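Local coordinates for protein EscN (Escherichia coli O127:H6, PDB 2OBL) that belongs to the ATP synthase alpha/beta family of P-loop proteins and is a component of the bacterial type III secretion system, at residues 54-59 and 94-99; 58-63 and 331-336; 64-69 and 259-264; 253-258 and 324-329. The protein carries 1 engineered substitution. All coordinates share one frame; numbering follows the deposited sequence.

Interaction 1. Residues 54-59 and 94-99; sequences PFILGV and GASADI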
loop_
_atom_site.group_PDB
_atom_site.type_symbol
_atom_site.label_atom_id
_atom_site.label_comp_id
_atom_site.label_asym_id
_atom_site.label_seq_id
_atom_site.Cartn_x
_atom_site.Cartn_y
_atom_site.Cartn_z
ATOM N N PRO A 54 -13.202 7.722 5.191
ATOM C CA PRO A 54 -12.029 6.936 5.567
ATOM C C PRO A 54 -12.005 5.555 4.896
ATOM O O PRO A 54 -13.065 4.956 4.651
ATOM C CB PRO A 54 -12.161 6.797 7.085
ATOM C CG PRO A 54 -13.594 6.965 7.372
ATOM C CD PRO A 54 -14.170 7.854 6.297
ATOM N N PHE A 55 -10.802 5.084 4.582
ATOM C CA PHE A 55 -10.611 3.734 4.072
ATOM C C PHE A 55 -9.857 2.966 5.131
ATOM O O PHE A 55 -8.700 3.277 5.429
ATOM C CB PHE A 55 -9.820 3.739 2.761
ATOM C CG PHE A 55 -9.625 2.375 2.172
ATOM C CD1 PHE A 55 -10.627 1.784 1.409
ATOM C CD2 PHE A 55 -8.455 1.681 2.382
ATOM C CE1 PHE A 55 -10.445 0.507 0.855
ATOM C CE2 PHE A 55 -8.266 0.410 1.836
ATOM C CZ PHE A 55 -9.265 -0.173 1.084
ATOM N N ILE A 56 -10.533 1.990 5.726
ATOM C CA ILE A 56 -9.997 1.279 6.878
ATOM C C ILE A 56 -9.098 0.124 6.426
ATOM O O ILE A 56 -9.490 -0.681 5.583
ATOM C CB ILE A 56 -11.160 0.777 7.789
ATOM C CG1 ILE A 56 -12.041 1.956 8.205
ATOM C CG2 ILE A 56 -10.634 0.054 9.017
ATOM C CD1 ILE A 56 -13.429 1.542 8.676
ATOM N N LEU A 57 -7.887 0.056 6.973
ATOM C CA LEU A 57 -6.935 -0.997 6.606
ATOM C C LEU A 57 -6.910 -2.155 7.610
ATOM O O LEU A 57 -6.464 -3.260 7.292
ATOM C CB LEU A 57 -5.518 -0.414 6.489
ATOM C CG LEU A 57 -5.256 0.612 5.385
ATOM C CD1 LEU A 57 -3.754 0.861 5.252
ATOM C CD2 LEU A 57 -5.820 0.152 4.062
ATOM N N GLY A 58 -7.349 -1.883 8.830
ATOM C CA GLY A 58 -7.244 -2.860 9.903
ATOM C C GLY A 58 -5.824 -2.912 10.442
ATOM O O GLY A 58 -5.359 -3.962 10.901
ATOM N N VAL A 59 -5.123 -1.783 10.352
ATOM C CA VAL A 59 -3.791 -1.631 10.919
ATOM C C VAL A 59 -3.851 -0.410 11.828
ATOM O O VAL A 59 -4.048 0.712 11.355
ATOM C CB VAL A 59 -2.714 -1.411 9.818
ATOM C CG1 VAL A 59 -1.336 -1.229 10.443
ATOM C CG2 VAL A 59 -2.696 -2.577 8.842
ATOM N N GLY A 94 -7.506 -7.249 6.483
ATOM C CA GLY A 94 -8.168 -6.316 7.370
ATOM C C GLY A 94 -8.913 -5.191 6.684
ATOM O O GLY A 94 -9.786 -4.576 7.293
ATOM N N ALA A 95 -8.589 -4.919 5.422
ATOM C CA ALA A 95 -9.111 -3.720 4.752
ATOM C C ALA A 95 -10.609 -3.777 4.467
ATOM O O ALA A 95 -11.174 -4.849 4.193
ATOM C CB ALA A 95 -8.337 -3.422 3.466
ATOM N N SER A 96 -11.252 -2.614 4.525
ATOM C CA SER A 96 -12.673 -2.520 4.182
ATOM C C SER A 96 -12.868 -2.380 2.675
ATOM O O SER A 96 -13.290 -1.336 2.182
ATOM C CB SER A 96 -13.338 -1.366 4.927
ATOM O OG SER A 96 -13.489 -1.689 6.299
ATOM N N ALA A 97 -12.551 -3.442 1.947
ATOM C CA ALA A 97 -12.678 -3.451 0.500
ATOM C C ALA A 97 -13.587 -4.600 0.101
ATOM O O ALA A 97 -13.542 -5.666 0.709
ATOM C CB ALA A 97 -11.312 -3.623 -0.150
ATOM N N ASP A 98 -14.417 -4.368 -0.909
ATOM C CA ASP A 98 -15.331 -5.390 -1.427
ATOM C C ASP A 98 -14.549 -6.387 -2.275
ATOM O O ASP A 98 -14.844 -7.586 -2.300
ATOM C CB ASP A 98 -16.393 -4.734 -2.312
ATOM C CG ASP A 98 -17.304 -3.796 -1.550
ATOM O OD1 ASP A 98 -17.532 -4.024 -0.343
ATOM O OD2 ASP A 98 -17.799 -2.829 -2.164
ATOM N N ILE A 99 -13.559 -5.859 -2.983
ATOM C CA ILE A 99 -12.756 -6.618 -3.937
ATOM C C ILE A 99 -11.315 -6.145 -3.850
ATOM O O ILE A 99 -11.062 -4.947 -3.789
ATOM C CB ILE A 99 -13.227 -6.331 -5.375
ATOM C CG1 ILE A 99 -14.712 -6.681 -5.550
ATOM C CG2 ILE A 99 -12.355 -7.069 -6.392
ATOM C CD1 ILE A 99 -14.970 -8.154 -5.695
#
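Phe55, on the short, weakly bonded strand 54-55, reaches across to Ala95, Ser96 and Ala97 in the loop that leaves helix 84-94. In this P-loop fold that helix follows a probable Walker A loop, and the chain then bends through an inverse gamma turn centred on Ser96 before strand 99-105. Starting at its root, Phe55 CB packs on the backbone of Gly69. CG stands anti to the backbone N (chi1 -178°), and beyond it CD1 and CE1 come up to the carbonyl of Ser96, with Phe55 CE1 3.6 Å from Ser96 O. On the other flank CE2 approaches the methyl of Ala95. Phe55 CZ, the tip, lies 4.1 Å from Ala95 CB and meets Ala97 CB edge-on, near the ring plane, at 4.2 Å. Leu163 of strand 161-167 touches the same three side chains, Phe55, Ala95 and Ala97. A single backbone hydrogen bond ties the segments, Ser96 N to Ile56 O at 2.8 Å with an N-H...O angle of 161°. Ile56 O also receives a CA-H...O contact from Ala95 CA (3.2 Å). Ile56 CB leans on Ser96 OG at 3.7 Å, and farther along the two glycine backbones close in, Gly58 CA lying 4.4 Å from Gly94 CA.

Interaction 2. Residues 58-63 and 331-336; sequences GVRAID and DISSYE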
loop_
_atom_site.group_PDB
_atom_site.type_symbol
_atom_site.label_atom_id
_atom_site.label_comp_id
_atom_site.label_asym_id
_atom_site.label_seq_id
_atom_site.Cartn_x
_atom_site.Cartn_y
_atom_site.Cartn_z
ATOM N N GLY A 58 -7.349 -1.883 8.830
ATOM C CA GLY A 58 -7.244 -2.860 9.903
ATOM C C GLY A 58 -5.824 -2.912 10.442
ATOM O O GLY A 58 -5.359 -3.962 10.901
ATOM N N VAL A 59 -5.123 -1.783 10.352
ATOM C CA VAL A 59 -3.791 -1.631 10.919
ATOM C C VAL A 59 -3.851 -0.410 11.828
ATOM O O VAL A 59 -4.048 0.712 11.355
ATOM C CB VAL A 59 -2.714 -1.411 9.818
ATOM C CG1 VAL A 59 -1.336 -1.229 10.443
ATOM C CG2 VAL A 59 -2.696 -2.577 8.842
ATOM N N ARG A 60 -3.711 -0.633 13.132
ATOM C CA ARG A 60 -3.892 0.448 14.111
ATOM C C ARG A 60 -3.039 1.674 13.856
ATOM O O ARG A 60 -3.526 2.791 13.931
ATOM C CB ARG A 60 -3.643 -0.050 15.538
ATOM C CG ARG A 60 -4.736 -0.967 16.053
ATOM C CD ARG A 60 -4.615 -1.158 17.565
ATOM N NE ARG A 60 -3.346 -1.785 17.928
ATOM C CZ ARG A 60 -3.204 -3.072 18.228
ATOM N NH1 ARG A 60 -4.255 -3.881 18.214
ATOM N NH2 ARG A 60 -2.000 -3.554 18.531
ATOM N N ALA A 61 -1.764 1.476 13.547
ATOM C CA ALA A 61 -0.870 2.602 13.372
ATOM C C ALA A 61 -1.367 3.499 12.246
ATOM O O ALA A 61 -1.311 4.721 12.355
ATOM C CB ALA A 61 0.524 2.120 13.081
ATOM N N ILE A 62 -1.853 2.887 11.169
ATOM C CA ILE A 62 -2.284 3.648 9.989
ATOM C C ILE A 62 -3.683 4.221 10.173
ATOM O O ILE A 62 -3.900 5.424 10.024
ATOM C CB ILE A 62 -2.219 2.802 8.699
ATOM C CG1 ILE A 62 -0.784 2.319 8.453
ATOM C CG2 ILE A 62 -2.700 3.628 7.485
ATOM C CD1 ILE A 62 -0.666 1.261 7.348
ATOM N N ASP A 63 -4.635 3.362 10.512
ATOM C CA ASP A 63 -6.010 3.812 10.748
ATOM C C ASP A 63 -6.074 4.891 11.835
ATOM O O ASP A 63 -6.892 5.829 11.769
ATOM C CB ASP A 63 -6.890 2.632 11.170
ATOM C CG ASP A 63 -7.037 1.568 10.076
ATOM O OD1 ASP A 63 -6.780 1.850 8.888
ATOM O OD2 ASP A 63 -7.429 0.435 10.421
ATOM N N ASP A 331 -3.563 -9.987 16.042
ATOM C CA ASP A 331 -4.023 -8.892 16.896
ATOM C C ASP A 331 -4.992 -8.017 16.103
ATOM O O ASP A 331 -4.584 -7.028 15.489
ATOM C CB ASP A 331 -2.808 -8.078 17.350
ATOM C CG ASP A 331 -3.156 -6.960 18.310
ATOM O OD1 ASP A 331 -4.352 -6.682 18.532
ATOM O OD2 ASP A 331 -2.207 -6.345 18.840
ATOM N N ILE A 332 -6.270 -8.394 16.126
ATOM C CA ILE A 332 -7.326 -7.766 15.320
ATOM C C ILE A 332 -7.949 -6.562 16.031
ATOM O O ILE A 332 -8.071 -6.553 17.258
ATOM C CB ILE A 332 -8.456 -8.795 15.002
ATOM C CG1 ILE A 332 -7.873 -10.090 14.424
ATOM C CG2 ILE A 332 -9.504 -8.197 14.061
ATOM C CD1 ILE A 332 -6.867 -9.872 13.297
ATOM N N SER A 333 -8.362 -5.561 15.254
ATOM C CA SER A 333 -8.871 -4.300 15.808
ATOM C C SER A 333 -9.801 -3.560 14.832
ATOM O O SER A 333 -9.383 -3.136 13.759
ATOM C CB SER A 333 -7.692 -3.397 16.202
ATOM O OG SER A 333 -8.124 -2.256 16.924
ATOM N N SER A 334 -11.064 -3.403 15.208
ATOM C CA SER A 334 -12.019 -2.678 14.377
ATOM C C SER A 334 -11.701 -1.182 14.409
ATOM O O SER A 334 -10.905 -0.721 15.238
ATOM C CB SER A 334 -13.433 -2.899 14.908
ATOM O OG SER A 334 -13.638 -2.063 16.026
ATOM N N TYR A 335 -12.326 -0.417 13.516
ATOM C CA TYR A 335 -12.035 1.002 13.431
ATOM C C TYR A 335 -12.547 1.703 14.681
ATOM O O TYR A 335 -11.878 2.572 15.235
ATOM C CB TYR A 335 -12.641 1.600 12.161
ATOM C CG TYR A 335 -12.209 3.024 11.858
ATOM C CD1 TYR A 335 -10.860 3.370 11.776
ATOM C CD2 TYR A 335 -13.152 4.017 11.631
ATOM C CE1 TYR A 335 -10.468 4.679 11.500
ATOM C CE2 TYR A 335 -12.772 5.325 11.347
ATOM C CZ TYR A 335 -11.426 5.647 11.278
ATOM O OH TYR A 335 -11.051 6.944 10.989
ATOM N N GLU A 336 -13.732 1.308 15.136
ATOM C CA GLU A 336 -14.232 1.816 16.410
ATOM C C GLU A 336 -13.210 1.572 17.520
ATOM O O GLU A 336 -12.831 2.495 18.238
ATOM C CB GLU A 336 -15.570 1.173 16.762
ATOM C CG GLU A 336 -16.037 1.476 18.182
ATOM C CD GLU A 336 -17.356 0.820 18.520
ATOM O OE1 GLU A 336 -17.345 -0.256 19.167
ATOM O OE2 GLU A 336 -18.409 1.376 18.135
HETATM O O HOH W 1 -7.704 -5.453 12.671
HETATM O O HOH W 2 -7.000 -2.986 19.465
HETATM O O HOH W 3 -8.623 -0.096 12.611
#
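Arg60 grips the carboxylate of Asp331 end-on in a two-pronged salt bridge: NH1 bonds OD1 and NH2 bonds OD2, both at 2.8 Å. Both oxygens lie close to the guanidinium plane, but the nitrogens approach them from above the carboxylate plane, the two groups being turned 53° apart. Arg60 also gives NE to the carbonyl of Phe324 and NH2 to that of Gln326, which fixes the rotation of the guanidinium. Water 2 joins NH1, through a weak bond, to Ser333 OG, itself bonded to Thr338 OG1. Nearer the backbone, water 1 donates to Gly58 O and accepts from Ser333 N (2.7 Å), while water 3 links Asp63 OD2 to Ser333 O, weakly on the latter side. Asp63 OD2 takes Gly58 N on its syn lone pair at 2.8 Å, just ahead of helix 60-65, and OD1 takes Leu57 N. Packing completes the contact. Arg60 CG lies 3.7 Å from Ser333 OG, and the Tyr335 ring turns its edge to Asp63, Tyr335 CE1 being 3.8 Å from Asp63 O. The family's nucleotide-binding and C-terminal parts are thus joined by a largely buried arginine whose positive charge is probably balanced by Asp331 and further stabilised by two carbonyls.

Interaction 3. Residues 64-69 and 259-264; sequences GLLTCG and IDIGLS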
loop_
_atom_site.group_PDB
_atom_site.type_symbol
_atom_site.label_atom_id
_atom_site.label_comp_id
_atom_site.label_asym_id
_atom_site.label_seq_id
_atom_site.Cartn_x
_atom_site.Cartn_y
_atom_site.Cartn_z
ATOM N N GLY A 64 -5.226 4.744 12.850
ATOM C CA GLY A 64 -5.206 5.686 13.966
ATOM C C GLY A 64 -4.481 6.991 13.679
ATOM O O GLY A 64 -5.007 8.070 13.966
ATOM N N LEU A 65 -3.281 6.897 13.108
ATOM C CA LEU A 65 -2.381 8.057 13.020
ATOM C C LEU A 65 -2.155 8.594 11.621
ATOM O O LEU A 65 -1.605 9.689 11.467
ATOM C CB LEU A 65 -1.012 7.710 13.611
ATOM C CG LEU A 65 -1.000 7.123 15.021
ATOM C CD1 LEU A 65 0.435 6.776 15.403
ATOM C CD2 LEU A 65 -1.603 8.127 16.009
ATOM N N LEU A 66 -2.515 7.815 10.601
ATOM C CA LEU A 66 -2.182 8.168 9.219
ATOM C C LEU A 66 -3.337 7.758 8.318
ATOM O O LEU A 66 -3.129 7.147 7.269
ATOM C CB LEU A 66 -0.922 7.419 8.785
ATOM C CG LEU A 66 0.347 7.610 9.618
ATOM C CD1 LEU A 66 1.333 6.414 9.480
ATOM C CD2 LEU A 66 0.999 8.917 9.210
ATOM N N THR A 67 -4.547 8.085 8.748
ATOM C CA THR A 67 -5.754 7.494 8.179
ATOM C C THR A 67 -5.887 7.663 6.675
ATOM O O THR A 67 -5.742 8.768 6.138
ATOM C CB THR A 67 -7.010 8.057 8.852
ATOM O OG1 THR A 67 -6.771 8.182 10.264
ATOM C CG2 THR A 67 -8.191 7.150 8.590
ATOM N N CYS A 68 -6.161 6.546 6.009
ATOM C CA CYS A 68 -6.315 6.515 4.556
ATOM C C CYS A 68 -7.729 6.923 4.186
ATOM O O CYS A 68 -8.631 6.845 5.010
ATOM C CB CYS A 68 -6.073 5.113 4.012
ATOM S SG CYS A 68 -4.421 4.484 4.243
ATOM N N GLY A 69 -7.915 7.322 2.929
ATOM C CA GLY A 69 -9.226 7.706 2.433
ATOM C C GLY A 69 -9.651 6.917 1.210
ATOM O O GLY A 69 -8.814 6.437 0.449
ATOM N N ILE A 259 6.669 0.681 10.870
ATOM C CA ILE A 259 6.321 1.962 10.288
ATOM C C ILE A 259 6.947 3.111 11.075
ATOM O O ILE A 259 6.698 3.273 12.271
ATOM C CB ILE A 259 4.794 2.171 10.247
ATOM C CG1 ILE A 259 4.102 1.071 9.426
ATOM C CG2 ILE A 259 4.487 3.546 9.703
ATOM C CD1 ILE A 259 2.565 1.005 9.655
ATOM N N ASP A 260 7.753 3.917 10.401
ATOM C CA ASP A 260 8.273 5.122 11.032
ATOM C C ASP A 260 7.223 6.204 10.886
ATOM O O ASP A 260 7.001 6.721 9.794
ATOM C CB ASP A 260 9.580 5.549 10.364
ATOM C CG ASP A 260 10.251 6.715 11.082
ATOM O OD1 ASP A 260 9.605 7.765 11.249
ATOM O OD2 ASP A 260 11.431 6.573 11.468
ATOM N N ILE A 261 6.572 6.552 11.985
ATOM C CA ILE A 261 5.445 7.491 11.903
ATOM C C ILE A 261 5.877 8.878 11.396
ATOM O O ILE A 261 5.161 9.513 10.618
ATOM C CB ILE A 261 4.718 7.588 13.264
ATOM C CG1 ILE A 261 4.331 6.184 13.755
ATOM C CG2 ILE A 261 3.496 8.535 13.179
ATOM C CD1 ILE A 261 3.245 5.482 12.937
ATOM N N GLY A 262 7.054 9.330 11.823
ATOM C CA GLY A 262 7.515 10.682 11.500
ATOM C C GLY A 262 7.876 10.853 10.033
ATOM O O GLY A 262 7.900 11.978 9.514
ATOM N N LEU A 263 8.152 9.737 9.358
ATOM C CA LEU A 263 8.501 9.760 7.923
ATOM C C LEU A 263 7.301 9.438 7.048
ATOM O O LEU A 263 7.390 9.442 5.817
ATOM C CB LEU A 263 9.583 8.727 7.632
ATOM C CG LEU A 263 10.947 9.039 8.216
ATOM C CD1 LEU A 263 11.884 7.866 7.975
ATOM C CD2 LEU A 263 11.470 10.319 7.570
ATOM N N SER A 264 6.177 9.150 7.687
ATOM C CA SER A 264 4.987 8.730 6.961
ATOM C C SER A 264 4.012 9.880 6.982
ATOM O O SER A 264 4.158 10.794 7.803
ATOM C CB SER A 264 4.367 7.477 7.586
ATOM O OG SER A 264 5.269 6.374 7.545
#
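Ser264, whose CB packs against Leu66, turns its hydroxyl back on its own segment and donates OG to Asp260 O at 2.9 Å. Leu263 N reaches that oxygen, Asp260 O, too, at 3.3 Å, so two donors hold the Asp260 carbonyl from opposite faces of its plane; the hydroxyl stands well above it, 41° out. Ser264 OG is also bonded to Val245 N of strand 242-245, and Ser264 N bonds Ile261 O. The loop is therefore folded compactly by its own polar groups and by the neighbouring strand, and it offers apolar surface to residues 64-69, with no hydrogen bond running between the two segments. This buried contact belongs to the P-loop core. Strand 265-266, which follows the loop, pairs antiparallel with strand 242-245 at the margin of the mixed, mainly parallel sheet, and the chain just past helix 60-65 lies against this margin, Leu66 touching Ile244 of strand 242-245. Leu66, the first residue past that helix, carries most of the contact. Its CD1 rests 3.7 Å from Ser264 CB and 4.1 Å from Ile261 CD1, with Ile259 CG2 slightly farther off, while CD2 of Leu66 lies 3.9 Å from both Ser264 C and Ser264 O. The side chain of Leu65 crosses that of Ile261 at about a right angle, and their CD1 methyls meet at 4.0 Å. With chi2 near -68°, Ile261 CD1 is placed where it touches both leucines. Helix 275-290 flanks the Leu65-Ile261 pair, with Ala281 and Cys284 on Leu65 and Lys285 on Ile261.

Interaction 4. Residues 253-258 and 324-329; sequences ENHFPA and FIQQST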
loop_
_atom_site.group_PDB
_atom_site.type_symbol
_atom_site.label_atom_id
_atom_site.label_comp_id
_atom_site.label_asym_id
_atom_site.label_seq_id
_atom_site.Cartn_x
_atom_site.Cartn_y
_atom_site.Cartn_z
ATOM N N GLU A 253 14.451 -3.731 15.950
ATOM C CA GLU A 253 13.936 -3.661 17.312
ATOM C C GLU A 253 12.793 -4.656 17.510
ATOM O O GLU A 253 12.212 -4.732 18.588
ATOM C CB GLU A 253 13.462 -2.240 17.633
ATOM C CG GLU A 253 14.590 -1.292 17.973
ATOM C CD GLU A 253 14.157 0.164 18.011
ATOM O OE1 GLU A 253 12.936 0.442 18.058
ATOM O OE2 GLU A 253 15.053 1.039 17.998
ATOM N N ASN A 254 12.484 -5.414 16.457
ATOM C CA ASN A 254 11.339 -6.321 16.431
ATOM C C ASN A 254 10.041 -5.556 16.622
ATOM O O ASN A 254 9.096 -6.029 17.247
ATOM C CB ASN A 254 11.488 -7.455 17.448
ATOM C CG ASN A 254 12.237 -8.632 16.877
ATOM O OD1 ASN A 254 11.752 -9.302 15.967
ATOM N ND2 ASN A 254 13.429 -8.883 17.393
ATOM N N HIS A 255 10.017 -4.357 16.054
ATOM C CA HIS A 255 8.878 -3.459 16.132
ATOM C C HIS A 255 8.107 -3.570 14.818
ATOM O O HIS A 255 8.524 -3.025 13.797
ATOM C CB HIS A 255 9.396 -2.038 16.362
ATOM C CG HIS A 255 8.340 -0.976 16.333
ATOM N ND1 HIS A 255 8.159 -0.087 17.369
ATOM C CD2 HIS A 255 7.444 -0.626 15.377
ATOM C CE1 HIS A 255 7.177 0.746 17.066
ATOM N NE2 HIS A 255 6.727 0.440 15.863
ATOM N N PHE A 256 6.997 -4.304 14.845
ATOM C CA PHE A 256 6.191 -4.550 13.642
ATOM C C PHE A 256 4.703 -4.247 13.821
ATOM O O PHE A 256 4.128 -4.585 14.868
ATOM C CB PHE A 256 6.331 -6.005 13.198
ATOM C CG PHE A 256 7.726 -6.389 12.801
ATOM C CD1 PHE A 256 8.263 -5.951 11.604
ATOM C CD2 PHE A 256 8.487 -7.207 13.617
ATOM C CE1 PHE A 256 9.556 -6.319 11.235
ATOM C CE2 PHE A 256 9.777 -7.580 13.258
ATOM C CZ PHE A 256 10.306 -7.142 12.072
ATOM N N PRO A 257 4.060 -3.645 12.796
ATOM C CA PRO A 257 4.642 -3.161 11.523
ATOM C C PRO A 257 5.737 -2.125 11.746
ATOM O O PRO A 257 5.602 -1.295 12.638
ATOM C CB PRO A 257 3.447 -2.493 10.826
ATOM C CG PRO A 257 2.239 -3.208 11.402
ATOM C CD PRO A 257 2.602 -3.418 12.846
ATOM N N ALA A 258 6.798 -2.149 10.930
ATOM C CA ALA A 258 7.982 -1.326 11.172
ATOM C C ALA A 258 7.819 0.078 10.598
ATOM O O ALA A 258 8.722 0.601 9.941
ATOM C CB ALA A 258 9.228 -1.994 10.600
ATOM N N PHE A 324 -0.130 -0.092 21.055
ATOM C CA PHE A 324 -1.090 0.408 20.079
ATOM C C PHE A 324 -0.525 0.296 18.651
ATOM O O PHE A 324 -1.163 -0.274 17.756
ATOM C CB PHE A 324 -1.460 1.860 20.402
ATOM C CG PHE A 324 -2.384 2.502 19.388
ATOM C CD1 PHE A 324 -3.744 2.224 19.391
ATOM C CD2 PHE A 324 -1.889 3.386 18.440
ATOM C CE1 PHE A 324 -4.595 2.813 18.467
ATOM C CE2 PHE A 324 -2.741 3.974 17.497
ATOM C CZ PHE A 324 -4.091 3.689 17.521
ATOM N N ILE A 325 0.674 0.828 18.444
ATOM C CA ILE A 325 1.228 0.871 17.083
ATOM C C ILE A 325 1.870 -0.441 16.661
ATOM O O ILE A 325 1.859 -0.787 15.479
ATOM C CB ILE A 325 2.210 2.047 16.864
ATOM C CG1 ILE A 325 3.384 1.976 17.843
ATOM C CG2 ILE A 325 1.465 3.381 16.965
ATOM C CD1 ILE A 325 4.428 3.082 17.656
ATOM N N GLN A 326 2.444 -1.167 17.615
ATOM C CA GLN A 326 2.897 -2.511 17.314
ATOM C C GLN A 326 1.665 -3.399 17.322
ATOM O O GLN A 326 0.764 -3.234 18.165
ATOM C CB GLN A 326 3.968 -2.993 18.309
ATOM C CG GLN A 326 5.274 -2.223 18.210
ATOM C CD GLN A 326 6.292 -2.657 19.248
ATOM O OE1 GLN A 326 6.846 -1.831 19.979
ATOM N NE2 GLN A 326 6.531 -3.962 19.332
ATOM N N GLN A 327 1.610 -4.326 16.376
ATOM C CA GLN A 327 0.417 -5.128 16.174
ATOM C C GLN A 327 0.771 -6.421 15.463
ATOM O O GLN A 327 1.336 -6.404 14.368
ATOM C CB GLN A 327 -0.568 -4.343 15.321
ATOM C CG GLN A 327 -1.937 -4.971 15.182
ATOM C CD GLN A 327 -2.843 -4.094 14.352
ATOM O OE1 GLN A 327 -2.448 -3.011 13.942
ATOM N NE2 GLN A 327 -4.059 -4.549 14.103
ATOM N N SER A 328 0.449 -7.546 16.093
ATOM C CA SER A 328 0.687 -8.844 15.472
ATOM C C SER A 328 -0.381 -9.132 14.422
ATOM O O SER A 328 -1.428 -8.488 14.385
ATOM C CB SER A 328 0.660 -9.951 16.527
ATOM O OG SER A 328 -0.644 -10.065 17.057
ATOM N N THR A 329 -0.110 -10.125 13.589
ATOM C CA THR A 329 -1.033 -10.547 12.546
ATOM C C THR A 329 -2.401 -10.953 13.106
ATOM O O THR A 329 -3.434 -10.639 12.521
ATOM C CB THR A 329 -0.423 -11.710 11.743
ATOM O OG1 THR A 329 0.659 -11.217 10.941
ATOM C CG2 THR A 329 -1.454 -12.356 10.847
HETATM O O HOH W 4 9.577 -4.366 19.873
HETATM O O HOH W 5 6.561 -5.899 17.284
HETATM O O HOH W 6 3.440 0.175 13.294
#
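Gln326 lays its CG over the face of the His255 ring in a CH-pi contact, 3.6 Å from the centroid and only 6° off the ring normal. The two side chains cross at about a right angle, and the amide plane of Gln326 is inclined 35° to the imidazole. At the ring's edge, near its plane, Ile325 CD1 comes within 3.7 Å of His255 CE1; Ile325 CG1, in the crowded position between backbone N and carbonyl carbon, is brought to the rim of the same ring. The Gln326 amide is held at both ends: OE1 is bonded to Gln322 NE2, and Gln326 NE2 gives a hydrogen to water 5 at 2.8 Å, which also accepts from Phe256 N. Residues 253-258 leave helix 248-251 through a Schellman motif at Asn254, and residues 324-329 leave helix 318-325, so the contact joins two chain segments emerging from helix ends. Their one direct hydrogen bond runs from Gln327 N to Phe256 O, 2.9 Å and nearly straight at 170°, on a lone pair of the carbonyl. Just beyond, the peptide before Pro257 is cis, and Pro257 CD packs 3.6 Å from Gln327 O. Water 6 donates to both Pro257 O (2.7 Å) and Ile325 O (2.9 Å). The segments are thus joined by one direct backbone bond, with water bridging further backbone groups and the Gln326 amide, and the imidazole meets residues 324-329 chiefly through a CH-pi contact over its face and an alkyl contact at its edge.

From the N terminus, residues 54-59 open interaction 1, which closes at 94-99 and fastens the exit of helix 84-94. Residues 58-63 overlap that start and open interaction 2, the longest closure, completed only at 331-336, where the C-terminal helix begins. Interaction 3 opens at 64-69, within the span of interaction 1, and closes at 259-264, so the two cross. Interaction 4 runs from 253-258 to 324-329; it follows interaction 1 in series and crosses interaction 3. Interactions 3 and 4 both fall within the span of interaction 2. Around helix 60-65, the contacts bring the sheet's margin and the C-terminal helices together, Arg60 linking interactions 2 and 4 directly.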